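Side-chain contacts in ORC1-type DNA replication protein 2 (PDB 1W5T), which binds ATP and DNA and takes part in regulating DNA replication in the archaeon Aeropyrum pernix: residues Leu34-Ile37 / Tyr38-Leu42; Leu126-Leu129 / Val130-Tyr134; Leu164-Val167 / His168-Ile171; Leu281-Asp284 / Leu285-Ala289. One frame throughout, in Å; residues are numbered along the deposited sequence.

Contact 1: Leu34-Ile37 / Tyr38-Leu42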
loop_
_atom_site.group_PDB
_atom_site.type_symbol
_atom_site.label_atom_id
_atom_site.label_comp_id
_atom_site.label_asym_id
_atom_site.label_seq_id
_atom_site.Cartn_x
_atom_site.Cartn_y
_atom_site.Cartn_z
ATOM N N LEU A 34 5.892 11.878 10.990
ATOM C CA LEU A 34 5.095 10.872 11.660
ATOM C C LEU A 34 5.694 10.534 13.004
ATOM O O LEU A 34 4.984 10.410 13.987
ATOM C CB LEU A 34 5.051 9.594 10.839
ATOM C CG LEU A 34 3.889 9.357 9.905
ATOM C CD1 LEU A 34 4.073 7.955 9.328
ATOM C CD2 LEU A 34 2.582 9.465 10.624
ATOM N N ALA A 35 7.005 10.337 13.030
ATOM C CA ALA A 35 7.678 10.027 14.288
ATOM C C ALA A 35 7.442 11.141 15.299
ATOM O O ALA A 35 7.003 10.887 16.405
ATOM C CB ALA A 35 9.151 9.809 14.050
ATOM N N ARG A 36 7.661 12.379 14.877
ATOM C CA ARG A 36 7.420 13.569 15.707
ATOM C C ARG A 36 6.018 13.717 16.293
ATOM O O ARG A 36 5.884 14.171 17.419
ATOM C CB ARG A 36 7.807 14.843 14.960
ATOM C CG ARG A 36 9.164 15.420 15.326
ATOM C CD ARG A 36 9.679 15.135 16.775
ATOM N NE ARG A 36 11.034 14.536 16.753
ATOM C CZ ARG A 36 11.868 14.431 17.797
ATOM N NH1 ARG A 36 11.513 14.877 19.008
ATOM N NH2 ARG A 36 13.073 13.869 17.629
ATOM N N ILE A 37 4.973 13.330 15.566
ATOM C CA ILE A 37 3.637 13.448 16.146
ATOM C C ILE A 37 3.512 12.556 17.338
ATOM O O ILE A 37 3.013 12.991 18.384
ATOM C CB ILE A 37 2.571 13.133 15.128
ATOM C CG1 ILE A 37 2.469 14.310 14.176
ATOM C CG2 ILE A 37 1.198 12.823 15.796
ATOM C CD1 ILE A 37 2.225 13.861 12.798
ATOM N N TYR A 38 4.019 11.325 17.205
ATOM C CA TYR A 38 4.030 10.420 18.346
ATOM C C TYR A 38 4.902 10.958 19.466
ATOM O O TYR A 38 4.397 11.128 20.573
ATOM C CB TYR A 38 4.449 9.019 17.937
ATOM C CG TYR A 38 3.488 8.383 16.966
ATOM C CD1 TYR A 38 3.869 8.169 15.642
ATOM C CD2 TYR A 38 2.195 7.999 17.364
ATOM C CE1 TYR A 38 2.983 7.587 14.710
ATOM C CE2 TYR A 38 1.296 7.405 16.446
ATOM C CZ TYR A 38 1.709 7.200 15.134
ATOM O OH TYR A 38 0.878 6.617 14.255
ATOM N N LEU A 39 6.187 11.220 19.173
ATOM C CA LEU A 39 7.156 11.723 20.153
ATOM C C LEU A 39 6.741 13.004 20.891
ATOM O O LEU A 39 6.923 13.090 22.104
ATOM C CB LEU A 39 8.495 11.985 19.471
ATOM C CG LEU A 39 9.656 10.969 19.432
ATOM C CD1 LEU A 39 9.396 9.658 20.160
ATOM C CD2 LEU A 39 10.117 10.749 18.022
ATOM N N ASN A 40 6.194 13.987 20.180
ATOM C CA ASN A 40 5.666 15.208 20.797
ATOM C C ASN A 40 4.742 14.948 21.994
ATOM O O ASN A 40 4.864 15.606 23.021
ATOM C CB ASN A 40 4.853 16.041 19.772
ATOM C CG ASN A 40 5.714 16.760 18.783
ATOM O OD1 ASN A 40 5.201 17.281 17.794
ATOM N ND2 ASN A 40 7.022 16.818 19.033
ATOM N N ARG A 41 3.768 14.051 21.802
ATOM C CA ARG A 41 2.866 13.612 22.872
ATOM C C ARG A 41 3.675 12.880 23.959
ATOM O O ARG A 41 3.497 13.119 25.136
ATOM C CB ARG A 41 1.772 12.724 22.282
ATOM C CG ARG A 41 0.740 12.210 23.260
ATOM C CD ARG A 41 -0.656 12.874 23.213
ATOM N NE ARG A 41 -1.059 13.423 21.940
ATOM C CZ ARG A 41 -2.029 14.291 21.707
ATOM N NH1 ARG A 41 -2.242 14.618 20.443
ATOM N NH2 ARG A 41 -2.764 14.849 22.679
ATOM N N LEU A 42 4.607 12.022 23.551
ATOM C CA LEU A 42 5.280 11.154 24.496
ATOM C C LEU A 42 6.361 11.867 25.299
ATOM O O LEU A 42 6.491 11.640 26.475
ATOM C CB LEU A 42 5.850 9.962 23.744
ATOM C CG LEU A 42 6.133 8.584 24.324
ATOM C CD1 LEU A 42 7.605 8.291 24.062
ATOM C CD2 LEU A 42 5.723 8.403 25.780
#
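Tyr-38 lies back along its own helix beside the carbonyl of Leu-34, an i to i+4 contact within helix 28-43, which flanks the parallel sheet of the AAA+ ATPase domain. Its CB begins 3.5 Å from Ala-35 O. With CG anti to the carbonyl carbon (chi1 -63°), the ring is carried beside the preceding turn. There CD1 comes within 3.0 Å of Leu-34 O, and CE1 passes the same oxygen at 3.5 Å, while the backbone bond from Tyr-38 N to that oxygen is weak. Beyond the helix the OH is hydrogen-bonded to the carbonyl oxygen of Phe-182, tying the helix to strand 180-186, and the side chain also touches Asn-52 on strand 51-56. A phenylalanine here would lack the hydroxyl and would probably leave the Phe-182 oxygen without this partner, loosening the tie between helix and strand. Away from the sheet the contact changes character. The Arg-36 chain, bent at chi2 and chi3, passes Asn-40, its CD 3.9 Å from ND2. The buried Leu-39, which packs on helix 65-82, turns one methyl to Ala-35 CB, at 4.2 Å, and to the arginine: CD2 sits over the centre of one guanidinium face, 4.1 Å from Arg-36 CZ.

Contact 2: Leu126-Leu129 / Val130-Tyr134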
loop_
_atom_site.group_PDB
_atom_site.type_symbol
_atom_site.label_atom_id
_atom_site.label_comp_id
_atom_site.label_asym_id
_atom_site.label_seq_id
_atom_site.Cartn_x
_atom_site.Cartn_y
_atom_site.Cartn_z
ATOM N N LEU A 126 -7.651 -6.329 25.652
ATOM C CA LEU A 126 -7.277 -4.950 25.616
ATOM C C LEU A 126 -7.061 -4.431 27.036
ATOM O O LEU A 126 -6.093 -3.719 27.281
ATOM C CB LEU A 126 -8.367 -4.170 24.878
ATOM C CG LEU A 126 -7.967 -2.868 24.175
ATOM C CD1 LEU A 126 -6.835 -3.082 23.204
ATOM C CD2 LEU A 126 -9.168 -2.267 23.466
ATOM N N LYS A 127 -7.944 -4.813 27.960
ATOM C CA LYS A 127 -7.781 -4.462 29.385
ATOM C C LYS A 127 -6.487 -5.002 29.958
ATOM O O LYS A 127 -5.804 -4.254 30.617
ATOM C CB LYS A 127 -8.951 -4.960 30.258
ATOM C CG LYS A 127 -10.289 -4.323 29.951
ATOM C CD LYS A 127 -11.341 -4.810 30.957
ATOM C CE LYS A 127 -12.776 -4.547 30.488
ATOM N NZ LYS A 127 -13.518 -5.859 30.286
ATOM N N ALA A 128 -6.176 -6.281 29.718
ATOM C CA ALA A 128 -4.960 -6.943 30.257
ATOM C C ALA A 128 -3.673 -6.304 29.690
ATOM O O ALA A 128 -2.643 -6.158 30.382
ATOM C CB ALA A 128 -4.981 -8.422 29.973
ATOM N N LEU A 129 -3.789 -5.913 28.428
ATOM C CA LEU A 129 -2.764 -5.163 27.699
ATOM C C LEU A 129 -2.514 -3.836 28.383
ATOM O O LEU A 129 -1.373 -3.531 28.728
ATOM C CB LEU A 129 -3.208 -4.960 26.250
ATOM C CG LEU A 129 -2.247 -4.955 25.066
ATOM C CD1 LEU A 129 -0.887 -5.613 25.325
ATOM C CD2 LEU A 129 -2.996 -5.603 23.827
ATOM N N VAL A 130 -3.580 -3.074 28.616
ATOM C CA VAL A 130 -3.478 -1.810 29.336
ATOM C C VAL A 130 -2.850 -1.987 30.716
ATOM O O VAL A 130 -1.957 -1.248 31.073
ATOM C CB VAL A 130 -4.815 -1.110 29.421
ATOM C CG1 VAL A 130 -4.809 -0.017 30.514
ATOM C CG2 VAL A 130 -5.137 -0.471 28.063
ATOM N N ASP A 131 -3.298 -2.983 31.471
ATOM C CA ASP A 131 -2.691 -3.314 32.750
ATOM C C ASP A 131 -1.210 -3.692 32.696
ATOM O O ASP A 131 -0.423 -3.127 33.465
ATOM C CB ASP A 131 -3.465 -4.413 33.446
ATOM C CG ASP A 131 -3.914 -3.994 34.800
ATOM O OD1 ASP A 131 -4.372 -2.834 34.902
ATOM O OD2 ASP A 131 -3.828 -4.745 35.816
ATOM N N ASN A 132 -0.821 -4.614 31.800
ATOM C CA ASN A 132 0.615 -5.016 31.656
ATOM C C ASN A 132 1.516 -3.848 31.232
ATOM O O ASN A 132 2.640 -3.744 31.676
ATOM C CB ASN A 132 0.800 -6.164 30.643
ATOM C CG ASN A 132 0.396 -7.525 31.199
ATOM O OD1 ASN A 132 1.240 -8.320 31.623
ATOM N ND2 ASN A 132 -0.912 -7.808 31.181
ATOM N N LEU A 133 1.017 -2.973 30.368
ATOM C CA LEU A 133 1.792 -1.799 29.947
ATOM C C LEU A 133 1.987 -0.852 31.138
ATOM O O LEU A 133 3.056 -0.236 31.303
ATOM C CB LEU A 133 1.146 -1.092 28.748
ATOM C CG LEU A 133 1.227 -1.839 27.388
ATOM C CD1 LEU A 133 0.183 -1.267 26.411
ATOM C CD2 LEU A 133 2.680 -1.843 26.695
ATOM N N TYR A 134 0.977 -0.772 31.991
ATOM C CA TYR A 134 1.100 -0.003 33.215
ATOM C C TYR A 134 2.070 -0.690 34.227
ATOM O O TYR A 134 2.957 -0.032 34.796
ATOM C CB TYR A 134 -0.309 0.263 33.813
ATOM C CG TYR A 134 -0.262 0.594 35.277
ATOM C CD1 TYR A 134 0.115 1.843 35.707
ATOM C CD2 TYR A 134 -0.514 -0.378 36.230
ATOM C CE1 TYR A 134 0.205 2.133 37.080
ATOM C CE2 TYR A 134 -0.437 -0.093 37.593
ATOM C CZ TYR A 134 -0.086 1.148 37.995
ATOM O OH TYR A 134 0.025 1.410 39.331
#
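Asn-132 folds its side-chain amide back against the carbonyl of Ala-128, one turn earlier in helix 122-136, and so grips an oxygen that the helix already uses. Asn-132 N donates to Ala-128 O in the ordinary i to i+4 way at 2.8 Å. The side chain adds a second bond, from ND2 to the same Ala-128 O, modelled at 2.5 Å, so short that its exact length is doubtful. The two donors arrive from opposite faces of the carbonyl plane, ND2 standing 46° above it, although the oxygen lies almost exactly in the plane of the amide. This return is possible because CG is anti to the carbonyl carbon, beside the backbone N (chi1 -77°). Leu-133 swings backward in the same sense and brings its CG to 3.4 Å from Leu-129 O. Val-130, being branched, splits its methyls, and CG2 is the one that faces back, 3.5 Å from Leu-126 O. The apolar side of the helix is wedged between its neighbours: Leu-126 and Leu-129 pack on helix 100-111 through Leu-104, Ile-107 and Thr-111, and Val-130 and Leu-133 rest on Ile-180 of strand 180-186.

Contact 3: Leu164-Val167 / His168-Ile171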
loop_
_atom_site.group_PDB
_atom_site.type_symbol
_atom_site.label_atom_id
_atom_site.label_comp_id
_atom_site.label_asym_id
_atom_site.label_seq_id
_atom_site.Cartn_x
_atom_site.Cartn_y
_atom_site.Cartn_z
ATOM N N LEU A 164 -11.247 0.018 20.266
ATOM C CA LEU A 164 -9.827 -0.148 19.924
ATOM C C LEU A 164 -9.131 1.183 19.669
ATOM O O LEU A 164 -8.095 1.461 20.251
ATOM C CB LEU A 164 -9.643 -1.066 18.705
ATOM C CG LEU A 164 -8.189 -1.211 18.234
ATOM C CD1 LEU A 164 -7.345 -2.001 19.234
ATOM C CD2 LEU A 164 -8.081 -1.805 16.829
ATOM N N LEU A 165 -9.714 2.001 18.807
ATOM C CA LEU A 165 -9.063 3.222 18.351
ATOM C C LEU A 165 -9.348 4.369 19.306
ATOM O O LEU A 165 -8.732 5.420 19.237
ATOM C CB LEU A 165 -9.470 3.563 16.917
ATOM C CG LEU A 165 -8.686 3.040 15.704
ATOM C CD1 LEU A 165 -7.499 2.112 15.992
ATOM C CD2 LEU A 165 -9.628 2.357 14.804
ATOM N N ARG A 166 -10.277 4.139 20.223
ATOM C CA ARG A 166 -10.524 5.088 21.313
ATOM C C ARG A 166 -10.325 4.429 22.683
ATOM O O ARG A 166 -11.032 4.747 23.648
ATOM C CB ARG A 166 -11.922 5.700 21.177
ATOM C CG ARG A 166 -11.993 6.766 20.069
ATOM C CD ARG A 166 -13.382 7.083 19.553
ATOM N NE ARG A 166 -13.691 8.506 19.707
ATOM C CZ ARG A 166 -14.573 8.983 20.570
ATOM N NH1 ARG A 166 -15.259 8.150 21.364
ATOM N NH2 ARG A 166 -14.777 10.285 20.644
ATOM N N VAL A 167 -9.335 3.541 22.755
ATOM C CA VAL A 167 -9.048 2.737 23.930
ATOM C C VAL A 167 -8.893 3.497 25.275
ATOM O O VAL A 167 -9.422 3.072 26.306
ATOM C CB VAL A 167 -7.836 1.813 23.673
ATOM C CG1 VAL A 167 -6.595 2.646 23.338
ATOM C CG2 VAL A 167 -7.596 0.868 24.859
ATOM N N HIS A 168 -8.192 4.611 25.261
ATOM C CA HIS A 168 -7.981 5.393 26.485
ATOM C C HIS A 168 -9.193 6.172 27.036
ATOM O O HIS A 168 -9.115 6.736 28.140
ATOM C CB HIS A 168 -6.791 6.304 26.284
ATOM C CG HIS A 168 -5.621 5.596 25.691
ATOM N ND1 HIS A 168 -5.040 4.502 26.293
ATOM C CD2 HIS A 168 -4.959 5.782 24.525
ATOM C CE1 HIS A 168 -4.041 4.071 25.545
ATOM N NE2 HIS A 168 -3.964 4.837 24.473
ATOM N N GLU A 169 -10.282 6.204 26.262
ATOM C CA GLU A 169 -11.577 6.732 26.698
ATOM C C GLU A 169 -12.449 5.596 27.201
ATOM O O GLU A 169 -13.269 5.807 28.091
ATOM C CB GLU A 169 -12.304 7.435 25.552
ATOM C CG GLU A 169 -11.630 8.708 25.040
ATOM C CD GLU A 169 -12.406 9.356 23.899
ATOM O OE1 GLU A 169 -11.759 9.851 22.952
ATOM O OE2 GLU A 169 -13.669 9.373 23.943
ATOM N N GLU A 170 -12.270 4.396 26.646
ATOM C CA GLU A 170 -13.067 3.233 27.042
ATOM C C GLU A 170 -12.404 2.442 28.162
ATOM O O GLU A 170 -13.091 1.878 29.026
ATOM C CB GLU A 170 -13.290 2.298 25.851
ATOM C CG GLU A 170 -14.322 2.790 24.845
ATOM C CD GLU A 170 -15.560 1.897 24.769
ATOM O OE1 GLU A 170 -16.493 2.231 24.000
ATOM O OE2 GLU A 170 -15.614 0.854 25.465
ATOM N N ILE A 171 -11.076 2.349 28.116
ATOM C CA ILE A 171 -10.337 1.556 29.085
ATOM C C ILE A 171 -9.232 2.400 29.675
ATOM O O ILE A 171 -8.111 2.370 29.171
ATOM C CB ILE A 171 -9.786 0.263 28.452
ATOM C CG1 ILE A 171 -10.906 -0.498 27.750
ATOM C CG2 ILE A 171 -9.139 -0.621 29.519
ATOM C CD1 ILE A 171 -10.425 -1.589 26.859
#
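Val-167 and His-168, neighbours in sequence, pack one methyl against one ring. CG1 of Val-167 stands 3.6 Å from the centroid of the imidazole of His-168 and only 8° off the ring normal, a CH-pi contact over the face. To reach it, CG1 takes the crowded position between backbone N and carbonyl carbon (chi1 60°), which turns CG2 the other way, to 4.2 Å from Ile-171 CD1. The ring is also held from beyond the contact, because His-168 NE2 is hydrogen-bonded to Ile-180 O on strand 180-186. Arg-166 and Glu-169 make the polar half. Their salt bridge, NH1 to OE2 at 3.3 Å, rests on charge alone: the carboxylate is stationed over one guanidinium face, the two planes 65° apart, and no N-H points at the oxygen. On the backbone, Arg-166 O accepts from two donors, Glu-169 N at 3.1 Å and Glu-170 N at 3.3 Å. The arrangement is that of a helix broken and restarted: helix 158-165 ends as Arg-166 leaves helical torsions, and the same residue is the N-cap of the short helix 167-170, within the AAA+ domain.

Contact 4: Leu281-Asp284 / Leu285-Ala289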
loop_
_atom_site.group_PDB
_atom_site.type_symbol
_atom_site.label_atom_id
_atom_site.label_comp_id
_atom_site.label_asym_id
_atom_site.label_seq_id
_atom_site.Cartn_x
_atom_site.Cartn_y
_atom_site.Cartn_z
ATOM N N LEU A 281 28.007 -7.046 -12.632
ATOM C CA LEU A 281 26.886 -6.856 -13.532
ATOM C C LEU A 281 27.354 -6.417 -14.900
ATOM O O LEU A 281 28.455 -5.865 -15.074
ATOM C CB LEU A 281 25.915 -5.814 -13.005
ATOM C CG LEU A 281 25.185 -6.091 -11.710
ATOM C CD1 LEU A 281 24.390 -4.864 -11.251
ATOM C CD2 LEU A 281 24.294 -7.319 -11.833
ATOM N N SER A 282 26.492 -6.656 -15.881
ATOM C CA SER A 282 26.645 -6.005 -17.169
ATOM C C SER A 282 25.296 -5.392 -17.525
ATOM O O SER A 282 24.268 -5.775 -16.941
ATOM C CB SER A 282 27.126 -7.013 -18.219
ATOM O OG SER A 282 26.109 -7.923 -18.550
ATOM N N GLU A 283 25.286 -4.436 -18.445
ATOM C CA GLU A 283 24.054 -3.843 -18.895
ATOM C C GLU A 283 23.039 -4.813 -19.495
ATOM O O GLU A 283 21.821 -4.655 -19.283
ATOM C CB GLU A 283 24.373 -2.734 -19.889
ATOM C CG GLU A 283 25.384 -1.756 -19.327
ATOM C CD GLU A 283 25.440 -0.491 -20.106
ATOM O OE1 GLU A 283 26.317 0.359 -19.855
ATOM O OE2 GLU A 283 24.612 -0.354 -20.991
ATOM N N ASP A 284 23.531 -5.798 -20.265
ATOM C CA ASP A 284 22.682 -6.844 -20.850
ATOM C C ASP A 284 21.873 -7.587 -19.786
ATOM O O ASP A 284 20.676 -7.823 -19.957
ATOM C CB ASP A 284 23.509 -7.831 -21.681
ATOM C CG ASP A 284 24.071 -7.197 -22.979
ATOM O OD1 ASP A 284 24.904 -7.830 -23.636
ATOM O OD2 ASP A 284 23.763 -6.073 -23.420
ATOM N N LEU A 285 22.535 -7.943 -18.690
ATOM C CA LEU A 285 21.904 -8.718 -17.625
ATOM C C LEU A 285 20.843 -7.886 -16.904
ATOM O O LEU A 285 19.766 -8.358 -16.641
ATOM C CB LEU A 285 22.965 -9.273 -16.654
ATOM C CG LEU A 285 23.831 -10.378 -17.314
ATOM C CD1 LEU A 285 25.136 -10.622 -16.557
ATOM C CD2 LEU A 285 23.053 -11.750 -17.474
ATOM N N VAL A 286 21.150 -6.626 -16.647
ATOM C CA VAL A 286 20.200 -5.707 -16.034
ATOM C C VAL A 286 19.009 -5.530 -16.956
ATOM O O VAL A 286 17.871 -5.700 -16.524
ATOM C CB VAL A 286 20.852 -4.347 -15.687
ATOM C CG1 VAL A 286 19.815 -3.313 -15.254
ATOM C CG2 VAL A 286 21.884 -4.551 -14.583
ATOM N N ARG A 287 19.279 -5.233 -18.231
ATOM C CA ARG A 287 18.192 -5.068 -19.186
ATOM C C ARG A 287 17.374 -6.332 -19.348
ATOM O O ARG A 287 16.142 -6.276 -19.395
ATOM C CB ARG A 287 18.648 -4.502 -20.515
ATOM C CG ARG A 287 18.912 -3.002 -20.446
ATOM C CD ARG A 287 19.308 -2.369 -21.775
ATOM N NE ARG A 287 20.410 -3.155 -22.350
ATOM C CZ ARG A 287 21.669 -2.733 -22.464
ATOM N NH1 ARG A 287 22.025 -1.484 -22.080
ATOM N NH2 ARG A 287 22.557 -3.565 -22.990
ATOM N N LYS A 288 18.062 -7.458 -19.440
ATOM C CA LYS A 288 17.410 -8.737 -19.349
ATOM C C LYS A 288 16.465 -8.829 -18.141
ATOM O O LYS A 288 15.306 -9.249 -18.275
ATOM C CB LYS A 288 18.451 -9.855 -19.256
ATOM C CG LYS A 288 17.852 -11.244 -19.383
ATOM C CD LYS A 288 17.613 -11.613 -20.874
ATOM C CE LYS A 288 17.431 -13.160 -21.108
ATOM N NZ LYS A 288 16.674 -13.361 -22.413
ATOM N N ALA A 289 16.964 -8.451 -16.969
ATOM C CA ALA A 289 16.196 -8.607 -15.734
ATOM C C ALA A 289 14.921 -7.770 -15.804
ATOM O O ALA A 289 13.868 -8.213 -15.354
ATOM C CB ALA A 289 17.019 -8.259 -14.533
#
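Glu-283 and Asp-284 share Arg-287 in a salt-bridge network at the start of helix 283-292, and the shapes of the three chains explain how. Glu-283 has CG anti to the carbonyl carbon and runs extended from there; this reach carries OE2 to Arg-287 NH1, 3.0 Å away, which it meets through its anti lone pair, while OE1 is taken by Arg-240. The arginine is straight as far as CD and then bends at chi3 (-51°). That bend folds the guanidinium back along the helix, one face over Glu-283 O, and brings NH2 to 2.8 Å from Asp-284 OD2, a salt bridge whose hydrogen bond is weak because the N-H points well aside. Neither carboxylate lies flat with the guanidinium, their planes being 71° and 61° away from it. A lysine in place of Glu-283 would probably leave Arg-240 and Arg-287 without their common carboxylate and set a third positive charge between them. The two acids, in the first turn, are also likely to be favoured by the positive end of the helix dipole. Ser-282, the N-cap, places OG between N and carbonyl carbon, 3.5 Å from Leu-285 CD1, and its O receives Val-286 N at 3.2 Å. Around this cap Leu-281 CD1 touches Val-286 CG2 at 4.2 Å, the two side chains crossing nearly at a right angle. Such a pairing of the residue before the N-cap with one five positions on is the hydrophobic staple of helix N-termini; here it seats the helix against helices 239-249 and 259-275 of the ATPase lid.

In the fold
Three of the four contacts gather in the ATPase core, and the fourth lies far off on the lid side. Contacts 2 and 3 touch, with centres 12 Å apart and Leu-126 CD2 3.7 Å from Ile-171 CD1. Contact 1 has its centre 21 Å from that of contact 2 and 19 Å from that of contact 3; strand 180-186 links all three, through Phe-182 and Ile-180. Contact 4 has its centre 44 Å from that of contact 1. Contacts 1 and 4 come nearest the nucleotide site without entering it: the Leu-34 side chain is about 12 Å from the bound ATP analogue, and that of Leu-281 about 10 Å from the side chain of ATP-binding Arg-227.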